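Local atomic coordinates of FACT-Spt16 (Cicer arietinum, PDB entry 5CE6), a protein that probably binds histones H3-H4 through its N-terminal domain, as the Spt16 subunit of the histone chaperone complex FACT, which acts in transcription. Residues A338-L343 with F404-G409; G346-A351 with K393-V398; T372-T377 with G387-A392. All blocks are in the same frame, centred on the assembly; numbering follows the deposited sequence.

Contact 1 of 3, residues A338-L343 with F404-G409. With ACT (acetate ion), chain C.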
ATOM      1  N   ALA A 338      -7.762  18.797  -6.528  1.00 14.52           N
ATOM      2  CA  ALA A 338      -7.599  19.696  -5.386  1.00 12.70           C
ATOM      3  C   ALA A 338      -6.824  19.021  -4.257  1.00 12.50           C
ATOM      4  O   ALA A 338      -6.018  19.663  -3.575  1.00 14.98           O
ATOM      5  CB  ALA A 338      -8.959  20.221  -4.887  1.00 15.52           C
ATOM      6  N   VAL A 339      -7.070  17.727  -4.050  1.00 13.36           N
ATOM      7  CA  VAL A 339      -6.283  16.982  -3.078  1.00 10.36           C
ATOM      8  C   VAL A 339      -4.828  16.974  -3.503  1.00 15.70           C
ATOM      9  O   VAL A 339      -3.936  17.266  -2.700  1.00 14.15           O
ATOM     10  CB  VAL A 339      -6.781  15.535  -2.913  1.00 10.56           C
ATOM     11  CG1 VAL A 339      -5.904  14.779  -1.930  1.00 13.18           C
ATOM     12  CG2 VAL A 339      -8.214  15.547  -2.414  1.00 10.44           C
ATOM     13  N   ILE A 340      -4.590  16.634  -4.764  1.00 10.64           N
ATOM     14  CA  ILE A 340      -3.216  16.551  -5.272  1.00 11.43           C
ATOM     15  C   ILE A 340      -2.508  17.893  -5.129  1.00 16.37           C
ATOM     16  O   ILE A 340      -1.344  17.962  -4.696  1.00 14.06           O
ATOM     17  CB  ILE A 340      -3.211  16.077  -6.739  1.00 10.81           C
ATOM     18  CG1 ILE A 340      -3.702  14.623  -6.812  1.00 10.00           C
ATOM     19  CG2 ILE A 340      -1.822  16.205  -7.338  1.00 16.40           C
ATOM     20  CD1 ILE A 340      -3.915  14.119  -8.238  1.00 10.36           C
ATOM     21  N   GLY A 341      -3.219  18.963  -5.471  1.00 13.26           N
ATOM     22  CA  GLY A 341      -2.654  20.299  -5.392  1.00 17.63           C
ATOM     23  C   GLY A 341      -2.378  20.757  -3.975  1.00 17.45           C
ATOM     24  O   GLY A 341      -1.600  21.687  -3.764  1.00 25.48           O
ATOM     25  N   SER A 342      -3.018  20.116  -3.002  1.00 13.09           N
ATOM     26  CA  SER A 342      -2.842  20.484  -1.602  1.00 14.55           C
ATOM     27  C   SER A 342      -1.788  19.646  -0.899  1.00 15.84           C
ATOM     28  O   SER A 342      -1.399  19.954   0.226  1.00 18.77           O
ATOM     29  CB  SER A 342      -4.167  20.383  -0.842  1.00 19.85           C
ATOM     30  OG  SER A 342      -5.102  21.333  -1.308  1.00 25.06           O
ATOM     31  N   LEU A 343      -1.335  18.576  -1.546  1.00 14.57           N
ATOM     32  CA  LEU A 343      -0.307  17.727  -0.945  1.00 11.48           C
ATOM     33  C   LEU A 343       1.080  18.309  -1.216  1.00 18.29           C
ATOM     34  O   LEU A 343       1.753  17.943  -2.179  1.00 16.54           O
ATOM     35  CB  LEU A 343      -0.419  16.285  -1.444  1.00 11.47           C
ATOM     36  CG  LEU A 343      -1.649  15.572  -0.888  1.00 12.97           C
ATOM     37  CD1 LEU A 343      -1.883  14.264  -1.618  1.00 17.33           C
ATOM     38  CD2 LEU A 343      -1.502  15.323   0.615  1.00 15.52           C
ATOM     39  N   PHE A 404       2.009   9.092  -2.266  1.00  7.80           N
ATOM     40  CA  PHE A 404       0.591   8.867  -1.980  1.00  9.98           C
ATOM     41  C   PHE A 404      -0.160   8.188  -3.119  1.00  8.69           C
ATOM     42  O   PHE A 404       0.075   8.485  -4.295  1.00 11.17           O
ATOM     43  CB  PHE A 404      -0.127  10.198  -1.661  1.00 10.00           C
ATOM     44  CG  PHE A 404       0.286  10.815  -0.356  1.00 10.03           C
ATOM     45  CD1 PHE A 404      -0.269  10.377   0.839  1.00 13.34           C
ATOM     46  CD2 PHE A 404       1.243  11.828  -0.325  1.00  9.66           C
ATOM     47  CE1 PHE A 404       0.117  10.942   2.051  1.00 13.64           C
ATOM     48  CE2 PHE A 404       1.630  12.398   0.883  1.00 13.53           C
ATOM     49  CZ  PHE A 404       1.065  11.955   2.066  1.00 14.02           C
ATOM     50  N   ASN A 405      -1.053   7.271  -2.745  1.00  8.65           N
ATOM     51  CA  ASN A 405      -2.117   6.791  -3.620  1.00  7.58           C
ATOM     52  C   ASN A 405      -3.296   7.696  -3.326  1.00  8.96           C
ATOM     53  O   ASN A 405      -3.962   7.528  -2.309  1.00  9.40           O
ATOM     54  CB  ASN A 405      -2.443   5.316  -3.269  1.00  8.35           C
ATOM     55  CG  ASN A 405      -3.686   4.784  -3.988  1.00  6.66           C
ATOM     56  OD1 ASN A 405      -4.087   5.304  -5.029  1.00 11.29           O
ATOM     57  ND2 ASN A 405      -4.281   3.722  -3.438  1.00 10.87           N
ATOM     58  N   VAL A 406      -3.488   8.719  -4.165  1.00 11.05           N
ATOM     59  CA  VAL A 406      -4.586   9.653  -4.013  1.00  7.25           C
ATOM     60  C   VAL A 406      -5.772   9.064  -4.749  1.00  9.42           C
ATOM     61  O   VAL A 406      -5.838   9.100  -5.976  1.00 10.65           O
ATOM     62  CB  VAL A 406      -4.243  11.043  -4.577  1.00  8.98           C
ATOM     63  CG1 VAL A 406      -5.421  11.999  -4.415  1.00 12.99           C
ATOM     64  CG2 VAL A 406      -3.004  11.601  -3.875  1.00 10.60           C
ATOM     65  N   SER A 407      -6.705   8.525  -3.973  1.00  9.32           N
ATOM     66  CA  SER A 407      -7.785   7.708  -4.503  1.00  7.07           C
ATOM     67  C   SER A 407      -9.059   8.249  -3.882  1.00  7.40           C
ATOM     68  O   SER A 407      -9.255   8.176  -2.669  1.00  9.87           O
ATOM     69  CB  SER A 407      -7.549   6.232  -4.128  1.00 11.14           C
ATOM     70  OG  SER A 407      -8.611   5.376  -4.565  1.00 10.36           O
ATOM     71  N   LEU A 408      -9.899   8.840  -4.724  1.00  8.16           N
ATOM     72  CA  LEU A 408     -11.062   9.568  -4.256  1.00 10.56           C
ATOM     73  C   LEU A 408     -12.282   9.156  -5.076  1.00  9.24           C
ATOM     74  O   LEU A 408     -12.197   8.994  -6.304  1.00  9.82           O
ATOM     75  CB  LEU A 408     -10.804  11.075  -4.412  1.00  8.43           C
ATOM     76  CG  LEU A 408     -11.882  11.998  -3.846  1.00 11.05           C
ATOM     77  CD1 LEU A 408     -11.882  11.948  -2.327  1.00 13.37           C
ATOM     78  CD2 LEU A 408     -11.680  13.431  -4.343  1.00 11.56           C
ATOM     79  N   GLY A 409     -13.411   8.956  -4.404  1.00  9.25           N
ATOM     80  CA  GLY A 409     -14.596   8.515  -5.107  1.00  9.92           C
ATOM     81  C   GLY A 409     -15.905   9.096  -4.630  1.00 10.47           C
ATOM     82  O   GLY A 409     -15.976   9.800  -3.618  1.00 10.68           O
TER
HETATM   83  C   ACT C 502     -10.614   5.228  -1.073  1.00 37.51           C
HETATM   84  O   ACT C 502      -9.889   6.192  -0.711  1.00 23.10           O
HETATM   85  OXT ACT C 502     -10.717   5.027  -2.311  1.00 38.85           O
HETATM   86  CH3 ACT C 502     -11.302   4.342  -0.073  1.00 31.06           C
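Val339 starts the contact from helix 323-342, its CG1 resting 3.8 Å from CG1 of Val406, the two valines passing flank to flank with opposite headings. Its other methyl, CG2, is nearest CD2 of Leu408 at 4.5 Å, a looser touch. Ile340 follows with its CG1, 3.9 Å from the same CG1 of Val406, its chain crossing that of the valine at a slant. Val406 can serve both because its CG1 stands anti to the backbone N (chi1 179°), while CG2 is left to face Leu343. That leucine comes next along the chain to touch the strand; its CD1 sits 3.7 Å from Val406 CG2, and its CD2 lies 4.3 Å above one face of the Phe404 ring, toward the rim. No hydrogen bond crosses, and branched aliphatic groups suit a buried layer where shape alone does the work. On the strand's other side Ser407 OG is 3.1 Å from OXT of an acetate ion. The segment of helix and the segment of strand run roughly antiparallel, 152° between their directions, with axes 9.6 Å apart at closest. Helix 349-363 packs against Val339 through Ala356 and against Leu343 through Ala352, while strand 424-435 brings Ile433 to Leu343 and Val406, so the helices cover one face of the antiparallel sheet.

Contact 2 of 3, residues G346-A351 with K393-V398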
ATOM      1  N   GLY A 346       4.623  20.681   4.330  1.00 16.61           N
ATOM      2  CA  GLY A 346       4.219  21.648   5.330  1.00 17.18           C
ATOM      3  C   GLY A 346       2.713  21.715   5.514  1.00 17.45           C
ATOM      4  O   GLY A 346       2.232  22.309   6.478  1.00 18.54           O
ATOM      5  N   ASN A 347       1.968  21.129   4.584  1.00 18.66           N
ATOM      6  CA  ASN A 347       0.509  21.110   4.681  1.00 21.65           C
ATOM      7  C   ASN A 347       0.005  19.865   5.406  1.00 18.69           C
ATOM      8  O   ASN A 347       0.607  18.811   5.305  1.00 17.92           O
ATOM      9  CB  ASN A 347      -0.117  21.174   3.287  1.00 19.74           C
ATOM     10  CG  ASN A 347       0.082  22.515   2.611  1.00 21.96           C
ATOM     11  OD1 ASN A 347       0.555  23.471   3.223  1.00 24.10           O
ATOM     12  ND2 ASN A 347      -0.311  22.600   1.338  1.00 19.74           N
ATOM     13  N   LYS A 348      -1.111  19.986   6.122  1.00 16.11           N
ATOM     14  CA  LYS A 348      -1.708  18.830   6.803  1.00 16.51           C
ATOM     15  C   LYS A 348      -2.457  17.937   5.818  1.00 16.34           C
ATOM     16  O   LYS A 348      -3.089  18.437   4.894  1.00 16.36           O
ATOM     17  CB  LYS A 348      -2.691  19.308   7.874  1.00 21.64           C
ATOM     18  CG  LYS A 348      -2.040  20.023   9.047  1.00 33.57           C
ATOM     19  CD  LYS A 348      -3.073  20.570  10.019  1.00 44.07           C
ATOM     20  CE  LYS A 348      -2.485  20.726  11.416  1.00 51.45           C
ATOM     21  NZ  LYS A 348      -1.166  21.421  11.395  1.00 56.02           N
ATOM     22  N   LEU A 349      -2.400  16.621   6.014  1.00 18.64           N
ATOM     23  CA  LEU A 349      -3.168  15.706   5.166  1.00 16.41           C
ATOM     24  C   LEU A 349      -4.651  16.055   5.241  1.00 15.86           C
ATOM     25  O   LEU A 349      -5.367  15.965   4.248  1.00 16.69           O
ATOM     26  CB  LEU A 349      -2.935  14.244   5.559  1.00 15.64           C
ATOM     27  CG  LEU A 349      -1.775  13.472   4.913  1.00 21.12           C
ATOM     28  CD1 LEU A 349      -0.445  14.144   5.144  1.00 26.36           C
ATOM     29  CD2 LEU A 349      -1.736  12.046   5.444  1.00 17.31           C
ATOM     30  N   SER A 350      -5.103  16.479   6.419  1.00 15.35           N
ATOM     31  CA  SER A 350      -6.503  16.861   6.602  1.00 16.20           C
ATOM     32  C   SER A 350      -6.893  18.060   5.749  1.00 22.60           C
ATOM     33  O   SER A 350      -8.017  18.148   5.260  1.00 22.58           O
ATOM     34  CB  SER A 350      -6.802  17.138   8.078  1.00 20.83           C
ATOM     35  OG  SER A 350      -5.916  18.109   8.607  1.00 23.77           O
ATOM     36  N   ALA A 351      -5.970  18.997   5.566  1.00 19.85           N
ATOM     37  CA  ALA A 351      -6.270  20.148   4.730  1.00 16.03           C
ATOM     38  C   ALA A 351      -6.454  19.699   3.277  1.00 15.06           C
ATOM     39  O   ALA A 351      -7.280  20.253   2.536  1.00 17.86           O
ATOM     40  CB  ALA A 351      -5.160  21.187   4.838  1.00 18.47           C
ATOM     41  N   LYS A 393      -9.409  13.744   9.720  1.00 21.16           N
ATOM     42  CA  LYS A 393      -8.917  13.627  11.087  1.00 28.17           C
ATOM     43  C   LYS A 393      -7.397  13.485  11.165  1.00 25.61           C
ATOM     44  O   LYS A 393      -6.829  13.450  12.258  1.00 28.38           O
ATOM     45  CB  LYS A 393      -9.592  12.455  11.804  1.00 31.27           C
ATOM     46  N   ASN A 394      -6.737  13.408  10.013  1.00 19.78           N
ATOM     47  CA  ASN A 394      -5.285  13.228   9.995  1.00 15.87           C
ATOM     48  C   ASN A 394      -4.527  14.546   9.847  1.00 23.97           C
ATOM     49  O   ASN A 394      -4.467  15.125   8.762  1.00 22.67           O
ATOM     50  CB  ASN A 394      -4.866  12.275   8.881  1.00 17.22           C
ATOM     51  CG  ASN A 394      -3.485  11.691   9.112  1.00 18.62           C
ATOM     52  OD1 ASN A 394      -2.713  12.198   9.925  1.00 26.73           O
ATOM     53  ND2 ASN A 394      -3.170  10.625   8.398  1.00 17.56           N
ATOM     54  N   ASP A 395      -3.932  15.008  10.937  1.00 22.32           N
ATOM     55  CA  ASP A 395      -3.235  16.285  10.917  1.00 25.94           C
ATOM     56  C   ASP A 395      -1.734  16.105  10.711  1.00 29.31           C
ATOM     57  O   ASP A 395      -0.948  17.018  10.978  1.00 28.87           O
ATOM     58  CB  ASP A 395      -3.531  17.068  12.197  1.00 35.02           C
ATOM     59  CG  ASP A 395      -5.014  17.376  12.360  1.00 49.46           C
ATOM     60  OD1 ASP A 395      -5.643  17.823  11.373  1.00 39.80           O
ATOM     61  OD2 ASP A 395      -5.552  17.159  13.470  1.00 54.88           O
ATOM     62  N   GLN A 396      -1.343  14.929  10.233  1.00 24.13           N
ATOM     63  CA  GLN A 396       0.050  14.662   9.894  1.00 25.82           C
ATOM     64  C   GLN A 396       0.491  15.652   8.824  1.00 23.40           C
ATOM     65  O   GLN A 396      -0.302  16.014   7.951  1.00 21.54           O
ATOM     66  CB  GLN A 396       0.201  13.237   9.368  1.00 32.47           C
ATOM     67  CG  GLN A 396       1.637  12.792   9.131  1.00 46.28           C
ATOM     68  CD  GLN A 396       2.382  12.519  10.422  1.00 54.25           C
ATOM     69  OE1 GLN A 396       2.585  11.368  10.801  1.00 55.86           O
ATOM     70  NE2 GLN A 396       2.793  13.580  11.106  1.00 60.98           N
ATOM     71  N   ILE A 397       1.748  16.084   8.889  1.00 22.26           N
ATOM     72  CA  ILE A 397       2.267  17.082   7.957  1.00 19.30           C
ATOM     73  C   ILE A 397       2.978  16.427   6.770  1.00 15.92           C
ATOM     74  O   ILE A 397       3.798  15.533   6.948  1.00 19.27           O
ATOM     75  CB  ILE A 397       3.242  18.030   8.671  1.00 23.27           C
ATOM     76  CG1 ILE A 397       2.509  18.802   9.766  1.00 27.90           C
ATOM     77  CG2 ILE A 397       3.873  18.991   7.684  1.00 25.99           C
ATOM     78  CD1 ILE A 397       1.531  19.810   9.234  1.00 27.60           C
ATOM     79  N   VAL A 398       2.643  16.872   5.560  1.00 13.83           N
ATOM     80  CA  VAL A 398       3.270  16.354   4.348  1.00 14.14           C
ATOM     81  C   VAL A 398       4.754  16.693   4.378  1.00 14.34           C
ATOM     82  O   VAL A 398       5.131  17.819   4.717  1.00 14.77           O
ATOM     83  CB  VAL A 398       2.623  16.969   3.089  1.00 14.59           C
ATOM     84  CG1 VAL A 398       3.354  16.526   1.829  1.00 12.55           C
ATOM     85  CG2 VAL A 398       1.152  16.583   3.005  1.00 17.28           C
TER
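Leu349 meets the loop 393-398 with both its methyls: CD1 packs 3.6 Å from CG2 of Val398, and CD2 lies 3.6 Å from ND2 of Asn394, whose side chain runs beside it in the same direction. That amide nitrogen is engaged by Asn389 O, so the leucine covers a polar group that is already satisfied. The backbone N of Leu349 donates to Gln396 O. A buried leucine suits this place, since its branched end offers one methyl to Val398 and the other to the amide of Asn394, while its N-H faces the loop's carbonyls.

Val398 is gripped through its backbone: its N donates to Asn347 O at 2.8 Å, almost straight (177°), and its O accepts from Gly346 N. Ile397 has CG2 anti to the backbone N, and that methyl lies 3.6 Å from CA of Gly346; its CD1 comes 3.6 Å from CG of Lys348. At the positive phi of Gly346 (100°) a side chain would collide with the preceding carbonyl O.

Ser350 OG donates to Asp395 OD1 at 2.8 Å, on the anti lone pair. An alanine here would probably leave that carboxylate oxygen without its hydroxyl partner and Asp395 freer to turn.

Lys348 forms a single antiparallel bridge with Ile397 and then occupies the N-cap position of helix 349-363. The carbonyls of Gln396 and, more weakly, Asn394 accept the N-H groups of Leu349 and Ser350, the first helical residues, while Asn394 OD1 accepts from Gln396 N and shapes the loop as an Asx turn.

Contact 3 of 3, residues T372-T377 with G387-A392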
ATOM      1  N   THR A 372     -16.177   9.770  -0.715  1.00 15.64           N
ATOM      2  CA  THR A 372     -15.485   8.802   0.135  1.00 13.62           C
ATOM      3  C   THR A 372     -14.886   9.550   1.328  1.00 14.41           C
ATOM      4  O   THR A 372     -14.524  10.729   1.209  1.00 15.30           O
ATOM      5  CB  THR A 372     -14.398   8.016  -0.634  1.00 15.45           C
ATOM      6  OG1 THR A 372     -13.520   8.930  -1.296  1.00 12.40           O
ATOM      7  CG2 THR A 372     -15.025   7.108  -1.684  1.00 14.17           C
ATOM      8  N   LYS A 373     -14.807   8.880   2.474  1.00 12.01           N
ATOM      9  CA  LYS A 373     -14.342   9.528   3.699  1.00 18.27           C
ATOM     10  C   LYS A 373     -12.822   9.655   3.718  1.00 14.30           C
ATOM     11  O   LYS A 373     -12.263  10.357   4.556  1.00 17.77           O
ATOM     12  CB  LYS A 373     -14.815   8.771   4.941  1.00 27.74           C
ATOM     13  CG  LYS A 373     -16.329   8.684   5.080  1.00 32.82           C
ATOM     14  CD  LYS A 373     -16.984  10.058   5.042  1.00 36.14           C
ATOM     15  CE  LYS A 373     -18.501   9.946   5.194  1.00 41.60           C
ATOM     16  NZ  LYS A 373     -19.199  11.236   4.916  1.00 46.00           N
ATOM     17  N   SER A 374     -12.165   8.963   2.793  1.00 13.76           N
ATOM     18  CA  SER A 374     -10.720   9.067   2.630  1.00 13.45           C
ATOM     19  C   SER A 374     -10.424   9.472   1.194  1.00 15.12           C
ATOM     20  O   SER A 374     -11.199   9.157   0.279  1.00 12.70           O
ATOM     21  CB  SER A 374     -10.062   7.726   2.958  1.00 13.12           C
ATOM     22  OG  SER A 374      -8.680   7.725   2.633  1.00 13.42           O
ATOM     23  N   ALA A 375      -9.325  10.198   0.998  1.00 10.64           N
ATOM     24  CA  ALA A 375      -8.849  10.521  -0.344  1.00 11.80           C
ATOM     25  C   ALA A 375      -7.585   9.713  -0.670  1.00  8.88           C
ATOM     26  O   ALA A 375      -6.878  10.011  -1.632  1.00 10.42           O
ATOM     27  CB  ALA A 375      -8.572  12.027  -0.478  1.00  8.86           C
ATOM     28  N   GLY A 376      -7.311   8.688   0.127  1.00 11.74           N
ATOM     29  CA  GLY A 376      -6.202   7.803  -0.167  1.00 10.36           C
ATOM     30  C   GLY A 376      -5.247   7.632   0.996  1.00 10.30           C
ATOM     31  O   GLY A 376      -5.564   8.008   2.127  1.00 12.15           O
ATOM     32  N   THR A 377      -4.084   7.043   0.720  1.00 10.84           N
ATOM     33  CA  THR A 377      -3.101   6.747   1.772  1.00  8.91           C
ATOM     34  C   THR A 377      -1.689   6.894   1.247  1.00  8.08           C
ATOM     35  O   THR A 377      -1.460   6.964   0.043  1.00  8.44           O
ATOM     36  CB  THR A 377      -3.214   5.299   2.303  1.00  8.84           C
ATOM     37  OG1 THR A 377      -2.800   4.373   1.290  1.00 12.33           O
ATOM     38  CG2 THR A 377      -4.628   4.970   2.742  1.00 10.96           C
ATOM     39  N   GLY A 387      -1.015   5.009   8.522  1.00 26.65           N
ATOM     40  CA  GLY A 387      -0.678   6.222   9.253  1.00 23.91           C
ATOM     41  C   GLY A 387      -0.704   7.489   8.407  1.00 23.50           C
ATOM     42  O   GLY A 387      -0.661   8.611   8.928  1.00 25.43           O
ATOM     43  N   LEU A 388      -0.783   7.319   7.091  1.00 17.38           N
ATOM     44  CA  LEU A 388      -0.839   8.457   6.183  1.00 20.65           C
ATOM     45  C   LEU A 388      -2.148   8.472   5.405  1.00 18.94           C
ATOM     46  O   LEU A 388      -2.158   8.755   4.210  1.00 17.66           O
ATOM     47  CB  LEU A 388       0.334   8.427   5.202  1.00 16.52           C
ATOM     48  CG  LEU A 388       1.723   8.731   5.762  1.00 25.01           C
ATOM     49  CD1 LEU A 388       2.748   8.698   4.638  1.00 24.58           C
ATOM     50  CD2 LEU A 388       1.727  10.095   6.434  1.00 22.00           C
ATOM     51  N   ASN A 389      -3.250   8.153   6.076  1.00 13.83           N
ATOM     52  CA  ASN A 389      -4.557   8.229   5.433  1.00 12.41           C
ATOM     53  C   ASN A 389      -4.972   9.680   5.219  1.00 15.86           C
ATOM     54  O   ASN A 389      -5.000  10.479   6.160  1.00 16.79           O
ATOM     55  CB  ASN A 389      -5.585   7.465   6.280  1.00 14.68           C
ATOM     56  CG  ASN A 389      -6.887   7.220   5.548  1.00 20.82           C
ATOM     57  OD1 ASN A 389      -7.529   8.156   5.070  1.00 16.59           O
ATOM     58  ND2 ASN A 389      -7.298   5.954   5.473  1.00 25.89           N
ATOM     59  N   ILE A 390      -5.261  10.038   3.972  1.00 12.45           N
ATOM     60  CA  ILE A 390      -5.687  11.396   3.667  1.00 12.75           C
ATOM     61  C   ILE A 390      -7.156  11.520   4.027  1.00 16.98           C
ATOM     62  O   ILE A 390      -8.038  11.221   3.216  1.00 17.87           O
ATOM     63  CB  ILE A 390      -5.478  11.742   2.169  1.00  9.75           C
ATOM     64  CG1 ILE A 390      -4.038  11.435   1.753  1.00 10.52           C
ATOM     65  CG2 ILE A 390      -5.793  13.222   1.904  1.00  9.54           C
ATOM     66  CD1 ILE A 390      -3.854  11.356   0.249  1.00 17.23           C
ATOM     67  N   ASN A 391      -7.418  11.938   5.263  1.00 12.51           N
ATOM     68  CA  ASN A 391      -8.790  12.140   5.718  1.00 16.92           C
ATOM     69  C   ASN A 391      -8.880  13.347   6.646  1.00 18.46           C
ATOM     70  O   ASN A 391      -7.861  13.909   7.027  1.00 18.10           O
ATOM     71  CB  ASN A 391      -9.356  10.860   6.364  1.00 16.54           C
ATOM     72  CG  ASN A 391      -8.647  10.474   7.661  1.00 21.04           C
ATOM     73  OD1 ASN A 391      -8.597  11.244   8.615  1.00 32.50           O
ATOM     74  ND2 ASN A 391      -8.135   9.252   7.708  1.00 26.58           N
ATOM     75  N   ALA A 392     -10.100  13.737   7.010  1.00 20.96           N
ATOM     76  CA  ALA A 392     -10.333  14.947   7.804  1.00 23.38           C
ATOM     77  C   ALA A 392      -9.744  14.927   9.216  1.00 20.32           C
ATOM     78  O   ALA A 392      -9.597  15.980   9.841  1.00 29.02           O
ATOM     79  CB  ALA A 392     -11.828  15.255   7.861  1.00 21.03           C
TER
HETATM   80  O   HOH W   1     -12.620  12.370   6.452  1.00 19.88           O
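Ser374 and Asn389 meet side chain to side chain where an ST turn leads into strand 376-378, at the edge of the four-stranded antiparallel sheet of the M24-like lobe, whose family is known for the pita-bread fold.

Side-chain hydrogen bonds form a short chain. Ser374 OG donates to Asn389 OD1 at 2.7 Å and accepts from Gly376 N, the bond that defines the turn; serine suits the place because one short hydroxyl does both. The CG of Asn389, anti to its backbone N (chi1 -167°), comes 3.5 Å from Ser374 OG. A second, weak bond to Asn389 OD1 comes from Asn391 ND2, whose own OD1 is held by Lys393 N. Thr372 OG1 donates to Ser374 O and itself accepts from Gly409 N, tying the turn to strand 403-414.

Backbone bonds centre on Ile390, whose O accepts from Ala375 N at 2.8 Å (175°) and whose N donates to Gly376 O. The alpha carbon of Thr377 adds a CH···O contact to Leu388 O at 3.3 Å.

Apolar packing also falls to Ile390: its CG2 is 3.9 Å from Ala375 CB, and its CD1 passes close to the backbone of Gly376. A CB on Gly376 would lie 3.8 Å from Ile390 CD1 and collide with the carbonyl O of Ala375, which explains the glycine. Val339 and Phe404 reach the isoleucine as well.

One water closes the far end, donating to Lys373 O at 2.8 Å and accepting from Ala392 N at 2.9 Å.

All three contacts lie in the M24-like lobe, on one side of the chain's centre, with centres about 9 to 12 Å apart. Along the chain they are concentric: contact 1 joins the outermost pair of segments, contact 2 the next and contact 3 the innermost. Helices 323-342 and 349-363, which follow each other, carry the first segments of contacts 1 and 2. Contacts 1 and 3 share the antiparallel sheet, where strands 376-378 and 403-414 are neighbours; the loop between these strands supplies the second segments of contacts 2 and 3. Helix pair, sheet edge and connecting loop thus form one continuous packed corner of the lobe.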